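Beta-galactosidase (Bacillus circulans subsp. alkalophilus, PDB 3TTY) hydrolyses beta-galactosides, releasing their terminal galactose, and binds that sugar in the pocket of a TIM-barrel domain. Local coordinates at residues R98-Y101 with E102-R106; C155-D158 with N159-K162; R222-Q225 with S226-L230. All blocks are in the same frame, centred on the assembly; numbering follows the deposited sequence.

Interaction 1. Residues R98-Y101 with E102-R106; sequences RVDY and EGRKR
Val-99 and Lys-105 form a single antiparallel bridge in a tight hairpin, a type I beta turn from Asp-100 to Gly-103 with a G1 bulge. Arg-106 N donates to Arg-98 O at 2.9 Å, Asp-100 N to Arg-104 O at the same length, and the turn is closed by Gly-103 N to Asp-100 O, 2.8 Å. Gly-103, at a positive phi of 90°, takes the bulge position. Asp-100 organises the turn through its carboxylate. CG stands between the backbone N and the carbonyl carbon (chi1 64°), which brings OD1 to the turn's own amides. OD1 accepts from Glu-102 N at 2.8 Å and from Arg-104 N at 3.0 Å, the two donors approaching from opposite faces of the carboxylate. OD2 turns its syn lone pair to Arg-104 NE, 3.0 Å away in a salt bridge, with the carboxylate and guanidinium planes 64° apart; a water links the same oxygen to Arg-106 NH1, while Arg-106 NH2 bonds to Ser-204 O of the second subunit. Away from this polar cluster, Val-99 CG2 rests on Lys-105 CD at 3.6 Å, the two side chains crossing at about a right angle. Glu-102 OE2 lies at the edge of the Tyr-101 ring, 3.7 Å from CD2. Arg-104 NH1 also pairs with Glu-102 of the second subunit, and Glu-102 OE1 with Arg-104 of the third. The hairpin lies in the loop between helices 87-92 and 119-135, where Val-99 pairs by backbone with Tyr-156, in the loop before helix 158-172.

Interaction 2. Residues C155-D158 with N159-K162; sequences CYCD and NCEK. With ZN (zinc ion), chain G.
Cys-155, Cys-157 and Cys-160 point their sulfurs at one zinc ion from three sides, forming most of a Cys4 site at the start of helix 158-172; Cys-115 supplies the fourth ligand. The metal lies 2.4 Å from Cys-155 SG, 2.5 Å from Cys-157 SG and 2.3 Å from Cys-160 SG. Different first torsions bring the sulfurs together: SG of Cys-155 is anti to its backbone N (chi1 -180°), whereas that of Cys-160 lies beside its N and opposite the carbonyl carbon (chi1 -77°). Cys-160 SG also packs against Cys-155 CB. In Cys-157, the N-cap residue, SG lies between the backbone N and the carbonyl carbon (chi1 80°), where it also accepts from Cys-160 N in a long but nearly straight capping bond of 3.6 Å, so that metal binding and helix capping share one sulfur. Cys-155 SG in turn accepts from Cys-157 N. Such N-H donors would be expected to ease the negative charge gathered on the thiolates. The first helical turn follows directly, with Glu-161 N bonded to Cys-157 O and Lys-162 N to Asp-158 O. Glu-161 turns its carboxylate elsewhere, OE1 meeting Ala-199 N and Lys-107 of the third subunit. On the outer side Asp-158 and Lys-162 lean across each other without a salt bridge: OD2 of Asp-158 is 3.7 Å from CE of Lys-162 and 4.5 Å from its NZ.

Interaction 3. Residues R222-Q225 with S226-L230; sequences RRFQ and SDSLL
Helix 215-243, part of the TIM-barrel domain, carries this contact, in which Phe-224 and Ser-228 meet one turn apart. Ser-228 OG sits over one face of the Phe-224 ring, 3.3 Å above its plane and offset toward the rim, with CE1 the nearest ring atom at 3.4 Å. Two torsions together set the hydroxyl on the ring face: Phe-224 CG is anti to the backbone N (chi1 164°), and Ser-228 OG lies beside its own (chi1 -61°). The same hydroxyl donates back to Phe-224 O at 2.9 Å, from above the carbonyl plane, and OG also accepts from Asn-117 ND2, so this buried group has two polar partners. As Ser-228 N also binds Phe-224 O, at 2.8 Å, this carbonyl takes two donors from one residue. The isobutyl group of Leu-229 folds along Gln-225 O, its CG 3.5 Å away. Several polar ends look outward from the helix: Gln-225 OE1 accepts from Cys-155 N, Asp-227 pairs with Lys-264, and Ser-226 OG meets Trp-265 NE1 and Asp-261 N. The segment packs on three helices: 158-172 through Phe-224 on Gln-163, 262-266 through Leu-229 on Trp-265, and 405-413 through Arg-222 and Arg-223 on Trp-409.

How the interactions relate
All three contacts belong to the TIM-barrel domain and gather round the zinc site, but at different depths. Interaction 1 is a surface turn, some of whose charged groups (Glu-102, Arg-104, Arg-106) reach other subunits; interaction 2 is partly buried and depends on metal-sulfur bonds; interaction 3 lies on a buried stretch of helix and joins backbone bonds to a hydroxyl-ring contact. Between the first two, the Tyr-156 ring packs on the backbone of 100-101, and Val-99 N lies near Cys-155 SG. Interactions 2 and 3 touch where Cys-160 O approaches Phe-224 CE2 and Gln-225 NE2 packs on Cys-160 SG. Arg-98 spans toward Leu-229, connecting interactions 1 and 3 more lightly.

Interaction 1. Residues R98-Y101 with E102-R106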
# COMPACT_ATOMS: atom_id res chain seq x y z
N ARG A 98 -16.73 18.50 2.34
CA ARG A 98 -17.00 17.11 2.70
C ARG A 98 -16.15 16.62 3.87
O ARG A 98 -15.14 17.23 4.23
CB ARG A 98 -16.80 16.20 1.49
CG ARG A 98 -17.90 16.31 0.46
CD ARG A 98 -17.71 15.38 -0.70
NE ARG A 98 -18.71 15.64 -1.73
CZ ARG A 98 -18.71 15.07 -2.93
NH1 ARG A 98 -17.75 14.22 -3.28
NH2 ARG A 98 -19.66 15.38 -3.81
N VAL A 99 -16.61 15.54 4.48
CA VAL A 99 -15.82 14.76 5.41
C VAL A 99 -15.53 13.43 4.71
O VAL A 99 -16.44 12.80 4.13
CB VAL A 99 -16.56 14.58 6.74
CG1 VAL A 99 -15.96 13.44 7.55
CG2 VAL A 99 -16.51 15.87 7.51
N ASP A 100 -14.27 13.04 4.68
CA ASP A 100 -13.91 11.89 3.87
C ASP A 100 -14.09 10.55 4.57
O ASP A 100 -14.48 10.46 5.73
CB ASP A 100 -12.50 12.04 3.27
CG ASP A 100 -11.41 12.07 4.32
OD1 ASP A 100 -11.55 11.40 5.37
OD2 ASP A 100 -10.39 12.77 4.10
N TYR A 101 -13.82 9.50 3.81
CA TYR A 101 -13.92 8.13 4.27
C TYR A 101 -13.08 7.88 5.52
O TYR A 101 -13.38 6.99 6.31
CB TYR A 101 -13.52 7.21 3.11
CG TYR A 101 -13.54 5.72 3.40
CD1 TYR A 101 -14.70 4.98 3.26
CD2 TYR A 101 -12.38 5.06 3.79
CE1 TYR A 101 -14.72 3.62 3.51
CE2 TYR A 101 -12.38 3.71 4.05
CZ TYR A 101 -13.55 2.99 3.91
OH TYR A 101 -13.55 1.63 4.15
N GLU A 102 -12.04 8.69 5.73
CA GLU A 102 -11.21 8.51 6.91
C GLU A 102 -11.70 9.36 8.08
O GLU A 102 -11.07 9.37 9.14
CB GLU A 102 -9.73 8.83 6.61
CG GLU A 102 -9.17 8.19 5.32
CD GLU A 102 -8.96 6.69 5.44
OE1 GLU A 102 -8.93 6.15 6.57
OE2 GLU A 102 -8.83 6.03 4.38
N GLY A 103 -12.82 10.05 7.90
CA GLY A 103 -13.42 10.86 8.96
C GLY A 103 -12.93 12.31 9.00
O GLY A 103 -13.32 13.09 9.88
N ARG A 104 -12.08 12.68 8.05
CA ARG A 104 -11.44 13.99 8.08
C ARG A 104 -12.29 15.07 7.42
O ARG A 104 -12.79 14.87 6.32
CB ARG A 104 -10.09 13.94 7.37
CG ARG A 104 -9.09 13.03 8.03
CD ARG A 104 -7.79 12.98 7.22
NE ARG A 104 -8.01 12.40 5.90
CZ ARG A 104 -7.04 11.87 5.16
NH1 ARG A 104 -5.79 11.86 5.62
NH2 ARG A 104 -7.32 11.36 3.97
N LYS A 105 -12.44 16.20 8.09
CA LYS A 105 -13.08 17.36 7.47
C LYS A 105 -12.15 18.02 6.43
O LYS A 105 -11.05 18.49 6.75
CB LYS A 105 -13.47 18.37 8.55
CG LYS A 105 -14.13 19.65 8.01
CD LYS A 105 -15.49 19.35 7.37
CE LYS A 105 -16.31 20.64 7.21
NZ LYS A 105 -17.69 20.40 6.71
N ARG A 106 -12.57 18.05 5.17
CA ARG A 106 -11.75 18.64 4.13
C ARG A 106 -11.64 20.16 4.28
O ARG A 106 -12.43 20.79 5.00
CB ARG A 106 -12.28 18.27 2.74
CG ARG A 106 -11.97 16.84 2.32
CD ARG A 106 -12.45 16.55 0.88
NE ARG A 106 -11.96 17.55 -0.08
CZ ARG A 106 -10.69 17.67 -0.47
NH1 ARG A 106 -9.75 16.85 0.02
NH2 ARG A 106 -10.35 18.61 -1.34
O HOH W 1 -14.93 18.96 -0.04
O HOH W 2 -9.56 14.47 2.09

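Interaction 2. Residues C155-D158 with N159-K162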
# COMPACT_ATOMS: atom_id res chain seq x y z
N CYS A 155 -19.69 11.53 0.85
CA CYS A 155 -19.45 12.39 1.99
C CYS A 155 -19.95 11.68 3.24
O CYS A 155 -20.93 10.93 3.19
CB CYS A 155 -20.16 13.72 1.82
SG CYS A 155 -19.91 14.87 3.21
N TYR A 156 -19.27 11.91 4.37
CA TYR A 156 -19.59 11.26 5.63
C TYR A 156 -19.72 12.28 6.75
O TYR A 156 -19.52 11.94 7.91
CB TYR A 156 -18.51 10.24 5.98
CG TYR A 156 -18.32 9.20 4.89
CD1 TYR A 156 -19.07 8.02 4.88
CD2 TYR A 156 -17.38 9.39 3.87
CE1 TYR A 156 -18.90 7.07 3.90
CE2 TYR A 156 -17.20 8.44 2.88
CZ TYR A 156 -17.96 7.28 2.90
OH TYR A 156 -17.80 6.34 1.93
N CYS A 157 -20.08 13.52 6.40
CA CYS A 157 -20.18 14.59 7.39
C CYS A 157 -21.43 14.45 8.28
O CYS A 157 -22.28 13.58 8.06
CB CYS A 157 -20.16 15.98 6.72
SG CYS A 157 -21.76 16.52 5.99
N ASP A 158 -21.55 15.31 9.27
CA ASP A 158 -22.73 15.32 10.13
C ASP A 158 -24.07 15.48 9.42
O ASP A 158 -25.06 14.83 9.78
CB ASP A 158 -22.59 16.41 11.17
CG ASP A 158 -22.53 15.85 12.54
OD1 ASP A 158 -21.42 15.42 12.95
OD2 ASP A 158 -23.61 15.81 13.20
N ASN A 159 -24.12 16.37 8.43
CA ASN A 159 -25.35 16.59 7.69
C ASN A 159 -25.77 15.38 6.87
O ASN A 159 -26.96 15.04 6.81
CB ASN A 159 -25.24 17.86 6.84
CG ASN A 159 -25.23 19.12 7.70
OD1 ASN A 159 -25.77 19.12 8.81
ND2 ASN A 159 -24.61 20.18 7.22
N CYS A 160 -24.81 14.72 6.25
CA CYS A 160 -25.11 13.50 5.52
C CYS A 160 -25.57 12.44 6.50
O CYS A 160 -26.50 11.70 6.22
CB CYS A 160 -23.91 13.01 4.71
SG CYS A 160 -23.66 13.96 3.18
N GLU A 161 -24.92 12.39 7.66
CA GLU A 161 -25.25 11.37 8.65
C GLU A 161 -26.69 11.54 9.13
O GLU A 161 -27.47 10.59 9.13
CB GLU A 161 -24.27 11.40 9.82
CG GLU A 161 -24.27 10.16 10.67
CD GLU A 161 -23.00 10.02 11.48
OE1 GLU A 161 -22.25 9.04 11.23
OE2 GLU A 161 -22.75 10.88 12.36
N LYS A 162 -27.04 12.77 9.51
CA LYS A 162 -28.42 13.06 9.92
C LYS A 162 -29.42 12.79 8.80
O LYS A 162 -30.51 12.27 9.03
CB LYS A 162 -28.57 14.50 10.36
CG LYS A 162 -27.76 14.90 11.58
CD LYS A 162 -28.01 16.36 11.83
CE LYS A 162 -27.06 16.97 12.83
NZ LYS A 162 -27.22 18.46 12.76
ZN ZN G . -22.12 15.60 3.68

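Interaction 3. Residues R222-Q225 with S226-L230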
# COMPACT_ATOMS: atom_id res chain seq x y z
N ARG A 222 -24.61 3.92 0.13
CA ARG A 222 -24.29 4.19 -1.26
C ARG A 222 -25.55 4.58 -2.04
O ARG A 222 -25.51 5.52 -2.85
CB ARG A 222 -23.55 3.00 -1.88
CG ARG A 222 -22.09 2.91 -1.42
CD ARG A 222 -21.53 1.49 -1.45
NE ARG A 222 -20.12 1.46 -1.06
CZ ARG A 222 -19.68 1.55 0.19
NH1 ARG A 222 -20.54 1.66 1.20
NH2 ARG A 222 -18.37 1.53 0.45
N ARG A 223 -26.68 3.91 -1.79
CA ARG A 223 -27.93 4.36 -2.41
C ARG A 223 -28.19 5.82 -2.03
O ARG A 223 -28.51 6.64 -2.88
CB ARG A 223 -29.11 3.50 -1.96
CG ARG A 223 -29.03 2.05 -2.32
CD ARG A 223 -30.19 1.25 -1.74
NE ARG A 223 -30.43 0.03 -2.50
CZ ARG A 223 -30.60 -1.18 -1.98
NH1 ARG A 223 -30.56 -1.36 -0.66
NH2 ARG A 223 -30.80 -2.23 -2.79
N PHE A 224 -28.04 6.11 -0.75
CA PHE A 224 -28.35 7.42 -0.17
C PHE A 224 -27.48 8.53 -0.76
O PHE A 224 -27.98 9.58 -1.19
CB PHE A 224 -28.19 7.33 1.36
CG PHE A 224 -28.09 8.66 2.04
CD1 PHE A 224 -29.16 9.55 2.01
CD2 PHE A 224 -26.95 9.02 2.72
CE1 PHE A 224 -29.07 10.79 2.64
CE2 PHE A 224 -26.85 10.25 3.35
CZ PHE A 224 -27.91 11.14 3.31
N GLN A 225 -26.17 8.30 -0.77
CA GLN A 225 -25.22 9.25 -1.36
C GLN A 225 -25.54 9.50 -2.84
O GLN A 225 -25.57 10.64 -3.29
CB GLN A 225 -23.79 8.72 -1.20
CG GLN A 225 -23.23 8.92 0.22
CD GLN A 225 -23.10 10.39 0.56
OE1 GLN A 225 -22.26 11.09 0.00
NE2 GLN A 225 -23.93 10.87 1.48
N SER A 226 -25.81 8.43 -3.57
CA SER A 226 -26.20 8.55 -4.95
C SER A 226 -27.50 9.38 -5.05
O SER A 226 -27.54 10.35 -5.81
CB SER A 226 -26.34 7.17 -5.58
OG SER A 226 -26.64 7.27 -6.96
N ASP A 227 -28.52 9.03 -4.27
CA ASP A 227 -29.77 9.80 -4.26
C ASP A 227 -29.54 11.28 -3.93
O ASP A 227 -30.16 12.14 -4.54
CB ASP A 227 -30.80 9.23 -3.26
CG ASP A 227 -31.39 7.91 -3.70
OD1 ASP A 227 -30.95 7.36 -4.74
OD2 ASP A 227 -32.30 7.39 -3.00
N SER A 228 -28.66 11.57 -2.97
CA SER A 228 -28.40 12.94 -2.51
C SER A 228 -27.79 13.81 -3.61
O SER A 228 -28.18 14.96 -3.80
CB SER A 228 -27.47 12.96 -1.29
OG SER A 228 -28.01 12.27 -0.18
N LEU A 229 -26.80 13.26 -4.30
CA LEU A 229 -26.20 13.94 -5.43
C LEU A 229 -27.23 14.10 -6.56
O LEU A 229 -27.27 15.14 -7.22
CB LEU A 229 -24.94 13.21 -5.90
CG LEU A 229 -23.80 13.23 -4.88
CD1 LEU A 229 -22.81 12.10 -5.11
CD2 LEU A 229 -23.09 14.57 -4.91
N LEU A 230 -28.06 13.08 -6.78
CA LEU A 230 -29.11 13.18 -7.79
C LEU A 230 -30.07 14.33 -7.46
O LEU A 230 -30.49 15.07 -8.35
CB LEU A 230 -29.87 11.86 -7.93
CG LEU A 230 -30.93 11.82 -9.05
CD1 LEU A 230 -30.36 12.24 -10.40
CD2 LEU A 230 -31.55 10.42 -9.16